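Local atomic coordinates of purine nucleoside phosphorylase (PDB entry 1ODK), a protein that probably catalyses the phosphate-dependent cleavage of purine nucleosides, releasing the free purine base and a pentose 1-phosphate. Residues 113-116 with 117-121; 138-141 with 142-145; 168-172 with 173-177. One frame throughout, in Å; residues are numbered along the deposited sequence.

Interaction 1: residues 113-116 with 117-121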
loop_
_atom_site.group_PDB
_atom_site.type_symbol
_atom_site.label_atom_id
_atom_site.label_comp_id
_atom_site.label_asym_id
_atom_site.label_seq_id
_atom_site.Cartn_x
_atom_site.Cartn_y
_atom_site.Cartn_z
ATOM N N ASP B 113 -13.545 1.131 -3.855
ATOM C CA ASP B 113 -13.863 -0.238 -4.260
ATOM C C ASP B 113 -12.683 -1.004 -4.865
ATOM O O ASP B 113 -11.755 -0.410 -5.420
ATOM C CB ASP B 113 -14.996 -0.204 -5.282
ATOM C CG ASP B 113 -14.546 0.344 -6.615
ATOM O OD1 ASP B 113 -14.614 -0.406 -7.609
ATOM O OD2 ASP B 113 -14.115 1.518 -6.665
ATOM N N GLY B 114 -12.744 -2.330 -4.785
ATOM C CA GLY B 114 -11.673 -3.156 -5.319
ATOM C C GLY B 114 -11.745 -3.449 -6.809
ATOM O O GLY B 114 -10.775 -3.920 -7.398
ATOM N N THR B 115 -12.892 -3.191 -7.429
ATOM C CA THR B 115 -13.020 -3.441 -8.856
ATOM C C THR B 115 -12.189 -2.430 -9.641
ATOM O O THR B 115 -11.432 -2.804 -10.534
ATOM C CB THR B 115 -14.498 -3.372 -9.317
ATOM O OG1 THR B 115 -15.256 -4.358 -8.608
ATOM C CG2 THR B 115 -14.609 -3.650 -10.816
ATOM N N THR B 116 -12.318 -1.147 -9.318
ATOM C CA THR B 116 -11.523 -0.157 -10.032
ATOM C C THR B 116 -10.053 -0.432 -9.718
ATOM O O THR B 116 -9.189 -0.339 -10.594
ATOM C CB THR B 116 -11.875 1.281 -9.604
ATOM O OG1 THR B 116 -11.657 1.430 -8.198
ATOM C CG2 THR B 116 -13.339 1.589 -9.928
ATOM N N ARG B 117 -9.786 -0.794 -8.465
ATOM C CA ARG B 117 -8.427 -1.091 -8.022
ATOM C C ARG B 117 -7.796 -2.204 -8.855
ATOM O O ARG B 117 -6.632 -2.109 -9.249
ATOM C CB ARG B 117 -8.421 -1.496 -6.544
ATOM C CG ARG B 117 -7.023 -1.760 -5.981
ATOM C CD ARG B 117 -7.106 -2.325 -4.575
ATOM N NE ARG B 117 -5.802 -2.752 -4.080
ATOM C CZ ARG B 117 -4.824 -1.920 -3.746
ATOM N NH1 ARG B 117 -5.005 -0.610 -3.847
ATOM N NH2 ARG B 117 -3.665 -2.399 -3.317
ATOM N N GLN B 118 -8.561 -3.257 -9.124
ATOM C CA GLN B 118 -8.042 -4.366 -9.922
ATOM C C GLN B 118 -7.752 -3.919 -11.354
ATOM O O GLN B 118 -6.686 -4.214 -11.892
ATOM C CB GLN B 118 -9.033 -5.537 -9.928
ATOM C CG GLN B 118 -8.421 -6.846 -10.403
ATOM C CD GLN B 118 -9.398 -8.006 -10.356
ATOM O OE1 GLN B 118 -10.215 -8.111 -9.438
ATOM N NE2 GLN B 118 -9.307 -8.896 -11.340
ATOM N N TYR B 119 -8.696 -3.210 -11.972
ATOM C CA TYR B 119 -8.504 -2.722 -13.339
ATOM C C TYR B 119 -7.288 -1.793 -13.418
ATOM O O TYR B 119 -6.528 -1.829 -14.387
ATOM C CB TYR B 119 -9.735 -1.944 -13.823
ATOM C CG TYR B 119 -10.869 -2.786 -14.369
ATOM C CD1 TYR B 119 -12.099 -2.858 -13.704
ATOM C CD2 TYR B 119 -10.738 -3.454 -15.587
ATOM C CE1 TYR B 119 -13.173 -3.572 -14.251
ATOM C CE2 TYR B 119 -11.803 -4.168 -16.140
ATOM C CZ TYR B 119 -13.015 -4.219 -15.474
ATOM O OH TYR B 119 -14.072 -4.879 -16.053
ATOM N N LEU B 120 -7.120 -0.965 -12.389
ATOM C CA LEU B 120 -6.026 0.005 -12.327
ATOM C C LEU B 120 -4.734 -0.556 -11.745
ATOM O O LEU B 120 -3.719 0.143 -11.696
ATOM C CB LEU B 120 -6.455 1.214 -11.492
ATOM C CG LEU B 120 -7.559 2.129 -12.034
ATOM C CD1 LEU B 120 -8.136 2.943 -10.884
ATOM C CD2 LEU B 120 -6.998 3.043 -13.130
ATOM N N GLU B 121 -4.773 -1.808 -11.303
ATOM C CA GLU B 121 -3.606 -2.439 -10.707
ATOM C C GLU B 121 -3.132 -1.626 -9.503
ATOM O O GLU B 121 -1.930 -1.449 -9.293
ATOM C CB GLU B 121 -2.479 -2.563 -11.738
ATOM C CG GLU B 121 -2.882 -3.353 -12.975
ATOM C CD GLU B 121 -1.707 -3.697 -13.879
ATOM O OE1 GLU B 121 -0.962 -2.778 -14.282
ATOM O OE2 GLU B 121 -1.534 -4.893 -14.192
#
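The methyl of Thr-115 lies beside the ring of Tyr-119 one helical turn on, the two side chains pointing the same way, with Thr-115 CG2 3.7 Å from Tyr-119 CE1. Thr-115 O also lies close to the ring, 3.2 Å from Tyr-119 CD1. Outside this turn the phenol reaches Glu-75, while the ring packs on helix 182-192. At the start of the helix both carboxylate oxygens of Asp-113 are taken by one residue: Thr-116 N donates to Asp-113 OD1 at 3.0 Å and Thr-116 OG1 to Asp-113 OD2 at 2.9 Å, each from above the carboxylate plane. Thr-116 turns its hydroxyl back to the cap by setting OG1 between its own N and carbonyl carbon (chi1 59°). Thr-67 and Ser-183 bond the same carboxylate, which should fix its rotation. Further along, Leu-120 N bonds Thr-116 O at 2.8 Å. Gln-118 OE1 leaves the turn to accept from Asp-157 N and Ala-158 N of a second subunit. The arrangement is that of a short helix with an aspartate N-cap at Asp-113, followed by a Schellman motif where Glu-121 takes positive phi.

Interaction 2: residues 138-141 with 142-145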
loop_
_atom_site.group_PDB
_atom_site.type_symbol
_atom_site.label_atom_id
_atom_site.label_comp_id
_atom_site.label_asym_id
_atom_site.label_seq_id
_atom_site.Cartn_x
_atom_site.Cartn_y
_atom_site.Cartn_z
ATOM N N TRP B 138 -26.947 17.675 -15.247
ATOM C CA TRP B 138 -27.009 18.882 -14.427
ATOM C C TRP B 138 -28.052 19.845 -15.008
ATOM O O TRP B 138 -28.909 20.363 -14.287
ATOM C CB TRP B 138 -25.632 19.554 -14.403
ATOM C CG TRP B 138 -25.467 20.634 -13.373
ATOM C CD1 TRP B 138 -26.448 21.226 -12.627
ATOM C CD2 TRP B 138 -24.239 21.277 -13.004
ATOM N NE1 TRP B 138 -25.905 22.198 -11.817
ATOM C CE2 TRP B 138 -24.552 22.250 -12.030
ATOM C CE3 TRP B 138 -22.903 21.125 -13.407
ATOM C CZ2 TRP B 138 -23.577 23.073 -11.446
ATOM C CZ3 TRP B 138 -21.929 21.944 -12.828
ATOM C CH2 TRP B 138 -22.274 22.906 -11.858
ATOM N N ARG B 139 -27.973 20.075 -16.314
ATOM C CA ARG B 139 -28.910 20.971 -16.989
ATOM C C ARG B 139 -30.364 20.531 -16.856
ATOM O O ARG B 139 -31.255 21.360 -16.641
ATOM C CB ARG B 139 -28.552 21.090 -18.471
ATOM C CG ARG B 139 -27.376 22.007 -18.729
ATOM C CD ARG B 139 -26.963 21.991 -20.186
ATOM N NE ARG B 139 -25.885 22.940 -20.446
ATOM C CZ ARG B 139 -25.235 23.030 -21.600
ATOM N NH1 ARG B 139 -25.552 22.223 -22.605
ATOM N NH2 ARG B 139 -24.270 23.929 -21.752
ATOM N N ARG B 140 -30.611 19.234 -16.995
ATOM C CA ARG B 140 -31.975 18.730 -16.879
ATOM C C ARG B 140 -32.476 18.831 -15.438
ATOM O O ARG B 140 -33.645 19.136 -15.203
ATOM C CB ARG B 140 -32.056 17.280 -17.369
ATOM C CG ARG B 140 -31.850 17.097 -18.874
ATOM C CD ARG B 140 -32.810 17.969 -19.686
ATOM N NE ARG B 140 -32.190 19.230 -20.089
ATOM C CZ ARG B 140 -32.856 20.357 -20.334
ATOM N NH1 ARG B 140 -34.177 20.394 -20.215
ATOM N NH2 ARG B 140 -32.195 21.451 -20.702
ATOM N N ALA B 141 -31.595 18.574 -14.474
ATOM C CA ALA B 141 -31.972 18.661 -13.066
ATOM C C ALA B 141 -32.386 20.099 -12.749
ATOM O O ALA B 141 -33.371 20.334 -12.045
ATOM C CB ALA B 141 -30.802 18.249 -12.180
ATOM N N GLU B 142 -31.628 21.057 -13.272
ATOM C CA GLU B 142 -31.928 22.469 -13.050
ATOM C C GLU B 142 -33.270 22.846 -13.654
ATOM O O GLU B 142 -34.094 23.503 -13.017
ATOM C CB GLU B 142 -30.847 23.353 -13.677
ATOM C CG GLU B 142 -29.638 23.585 -12.804
ATOM C CD GLU B 142 -28.623 24.498 -13.462
ATOM O OE1 GLU B 142 -27.763 25.047 -12.745
ATOM O OE2 GLU B 142 -28.681 24.661 -14.699
ATOM N N ALA B 143 -33.479 22.428 -14.897
ATOM C CA ALA B 143 -34.709 22.728 -15.614
ATOM C C ALA B 143 -35.959 22.170 -14.931
ATOM O O ALA B 143 -36.963 22.874 -14.803
ATOM C CB ALA B 143 -34.612 22.199 -17.035
ATOM N N LEU B 144 -35.904 20.914 -14.497
ATOM C CA LEU B 144 -37.057 20.296 -13.846
ATOM C C LEU B 144 -37.336 20.887 -12.467
ATOM O O LEU B 144 -38.450 20.774 -11.952
ATOM C CB LEU B 144 -36.870 18.775 -13.753
ATOM C CG LEU B 144 -36.938 18.043 -15.101
ATOM C CD1 LEU B 144 -36.622 16.571 -14.915
ATOM C CD2 LEU B 144 -38.327 18.213 -15.709
ATOM N N GLY B 145 -36.321 21.508 -11.872
ATOM C CA GLY B 145 -36.491 22.148 -10.578
ATOM C C GLY B 145 -36.505 21.305 -9.314
ATOM O O GLY B 145 -36.800 21.827 -8.241
HETATM O O HOH W 1 -27.767 23.234 -10.008
#
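The backbone is the last two turns of helix 131-144, closed by three regular i+4 bonds: Glu-142 N to Trp-138 O, Ala-143 N to Arg-139 O and Leu-144 N to Arg-140 O, each 3.0 Å. The fourth, Gly-145 N to Ala-141 O, is weak at 3.2 Å, and Gly-145 leaves the helix with positive phi. On one flank the extended side chain of Glu-142 runs back along the helix and crosses Trp-138, carboxylate and indole planes standing 59° apart. The indole is brought over by setting CG anti to the backbone N (chi1 -168°), and its NE1 comes to 3.5 Å from Glu-142 OE1. A water mediates between them: it lies in the indole plane at the ring edge, accepts from Trp-138 NE1 at 2.8 Å and donates to Glu-142 OE1 at 3.3 Å. On another side Arg-140, bent at chi2 and chi3, folds its guanidinium so that the methyl of Ala-143 lies over one face, Ala-143 CB being 3.7 Å from Arg-140 NH1. The NE of that arginine forms a salt bridge to Glu-234, and its chain packs on helix 214-233. Arg-135 of a third subunit makes a salt bridge to Glu-142 OE1 and a cation-pi contact with Trp-138. The acid and the indole thus meet the same arginine across the subunit interface, with the water satisfying the indole N-H; the nearby positive charge would be expected to favour the ionised form of Glu-142.

Interaction 3: residues 168-172 with 173-177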
loop_
_atom_site.group_PDB
_atom_site.type_symbol
_atom_site.label_atom_id
_atom_site.label_comp_id
_atom_site.label_asym_id
_atom_site.label_seq_id
_atom_site.Cartn_x
_atom_site.Cartn_y
_atom_site.Cartn_z
ATOM N N ARG B 168 -18.947 11.130 8.117
ATOM C CA ARG B 168 -18.768 12.554 8.392
ATOM C C ARG B 168 -17.356 13.006 8.046
ATOM O O ARG B 168 -17.160 14.117 7.553
ATOM C CB ARG B 168 -19.052 12.872 9.864
ATOM C CG ARG B 168 -20.419 12.430 10.350
ATOM C CD ARG B 168 -20.777 13.120 11.661
ATOM N NE ARG B 168 -21.685 12.320 12.478
ATOM C CZ ARG B 168 -21.289 11.351 13.297
ATOM N NH1 ARG B 168 -20.000 11.064 13.411
ATOM N NH2 ARG B 168 -22.181 10.670 14.004
ATOM N N ALA B 169 -16.376 12.147 8.310
ATOM C CA ALA B 169 -14.986 12.464 8.000
ATOM C C ALA B 169 -14.825 12.649 6.492
ATOM O O ALA B 169 -14.175 13.595 6.038
ATOM C CB ALA B 169 -14.064 11.351 8.495
ATOM N N TRP B 170 -15.414 11.743 5.716
ATOM C CA TRP B 170 -15.337 11.829 4.259
ATOM C C TRP B 170 -16.053 13.068 3.722
ATOM O O TRP B 170 -15.631 13.648 2.720
ATOM C CB TRP B 170 -15.931 10.570 3.615
ATOM C CG TRP B 170 -14.934 9.457 3.475
ATOM C CD1 TRP B 170 -14.911 8.275 4.164
ATOM C CD2 TRP B 170 -13.794 9.438 2.609
ATOM N NE1 TRP B 170 -13.826 7.524 3.778
ATOM C CE2 TRP B 170 -13.125 8.216 2.825
ATOM C CE3 TRP B 170 -13.274 10.339 1.672
ATOM C CZ2 TRP B 170 -11.958 7.870 2.137
ATOM C CZ3 TRP B 170 -12.108 9.995 0.987
ATOM C CH2 TRP B 170 -11.467 8.771 1.226
ATOM N N ALA B 171 -17.133 13.473 4.383
ATOM C CA ALA B 171 -17.877 14.654 3.949
ATOM C C ALA B 171 -16.989 15.895 4.030
ATOM O O ALA B 171 -17.154 16.835 3.255
ATOM C CB ALA B 171 -19.126 14.847 4.807
ATOM N N ARG B 172 -16.046 15.890 4.966
ATOM C CA ARG B 172 -15.142 17.024 5.118
ATOM C C ARG B 172 -14.210 17.111 3.918
ATOM O O ARG B 172 -13.532 18.118 3.719
ATOM C CB ARG B 172 -14.341 16.909 6.422
ATOM C CG ARG B 172 -15.200 17.087 7.673
ATOM C CD ARG B 172 -14.357 17.382 8.909
ATOM N NE ARG B 172 -13.708 16.193 9.456
ATOM C CZ ARG B 172 -14.309 15.311 10.251
ATOM N NH1 ARG B 172 -15.579 15.482 10.598
ATOM N NH2 ARG B 172 -13.639 14.259 10.703
ATOM N N TYR B 173 -14.192 16.053 3.108
ATOM C CA TYR B 173 -13.365 16.025 1.909
ATOM C C TYR B 173 -14.219 16.148 0.645
ATOM O O TYR B 173 -13.751 15.882 -0.461
ATOM C CB TYR B 173 -12.527 14.744 1.876
ATOM C CG TYR B 173 -11.421 14.764 2.902
ATOM C CD1 TYR B 173 -10.130 15.160 2.558
ATOM C CD2 TYR B 173 -11.682 14.456 4.238
ATOM C CE1 TYR B 173 -9.124 15.254 3.517
ATOM C CE2 TYR B 173 -10.683 14.549 5.210
ATOM C CZ TYR B 173 -9.407 14.950 4.841
ATOM O OH TYR B 173 -8.424 15.062 5.798
ATOM N N GLY B 174 -15.476 16.549 0.823
ATOM C CA GLY B 174 -16.362 16.742 -0.313
ATOM C C GLY B 174 -17.340 15.637 -0.672
ATOM O O GLY B 174 -18.166 15.823 -1.572
ATOM N N VAL B 175 -17.270 14.494 0.007
ATOM C CA VAL B 175 -18.185 13.397 -0.298
ATOM C C VAL B 175 -19.590 13.728 0.186
ATOM O O VAL B 175 -19.811 13.989 1.367
ATOM C CB VAL B 175 -17.730 12.073 0.351
ATOM C CG1 VAL B 175 -18.763 10.964 0.071
ATOM C CG2 VAL B 175 -16.365 11.678 -0.193
ATOM N N LEU B 176 -20.542 13.714 -0.735
ATOM C CA LEU B 176 -21.924 14.029 -0.393
ATOM C C LEU B 176 -22.686 12.813 0.103
ATOM O O LEU B 176 -23.517 12.922 0.998
ATOM C CB LEU B 176 -22.643 14.597 -1.612
ATOM C CG LEU B 176 -22.049 15.859 -2.233
ATOM C CD1 LEU B 176 -22.826 16.216 -3.488
ATOM C CD2 LEU B 176 -22.095 16.999 -1.222
ATOM N N ALA B 177 -22.402 11.657 -0.488
ATOM C CA ALA B 177 -23.092 10.428 -0.122
ATOM C C ALA B 177 -22.300 9.215 -0.593
ATOM O O ALA B 177 -21.342 9.347 -1.359
ATOM C CB ALA B 177 -24.488 10.416 -0.752
HETATM O O HOH W 2 -19.558 16.967 1.803
#
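Trp-170 O, near the end of helix 164-171, accepts two backbone N-H groups that arrive from opposite faces of its carbonyl plane. Tyr-173 N makes the shorter bond to Trp-170 O, 2.8 Å, from 60° out of the plane; Val-175 N makes the longer one to Trp-170 O, 3.3 Å, from 38° out on the other side. With Gly-174 N bonded to Ala-171 O at 3.0 Å, this is a Schellman motif, and Gly-174, the C-prime residue, has the positive phi (98°) that turns the chain out of the helix. A water then ties the exit to the strand, donating to Ala-171 O at 2.8 Å and to Val-175 O at 3.0 Å. Val-175 O also receives a CA-H contact from Ala-171 CA at 3.3 Å. The Tyr-173 ring lies back along the last turn and presents its edge to the backbone, with Ala-169 O in the ring plane and 3.2 Å from Tyr-173 CD2. Arg-172 bends at chi3 and lays one face of its guanidinium over Ala-169 CA. On the inner side the Val-175 methyl CG2 leans obliquely on the indole, 3.9 Å from Trp-170 CE3, and so bridges helix and strand with apolar contact. Tyr-173 O accepts from Tyr-125 OH of a third subunit, and Trp-170 packs on Pro-124 of that subunit. The turn is the second connection of the beta-alpha-beta unit 152-156, 164-171, 175-179: Trp-170 and Val-175 lie against strand 108-112, and the chain continues between strand 152-156, parallel to it, and strand 84-93, antiparallel.

The three contacts follow one another along the chain without touching. Interactions 1 and 2 lie on opposite sides of the chain's centre, their centres 33 Å apart; interaction 3 stands 22 Å from interaction 1 and 24 Å from interaction 2, centre to centre. Nearest atoms are about 9 Å apart for interactions 1 and 3 and about 11 Å for interactions 2 and 3. What joins them is the assembly: all three touch the third subunit, where Leu-120 of interaction 1 packs on that subunit's Tyr-173, the counterpart of a residue in interaction 3. A glycerol, probably from the crystallisation liquor, lies about 5 Å from the Leu-120 side chain, and a glycerol lies about 3 Å from that of Tyr-173.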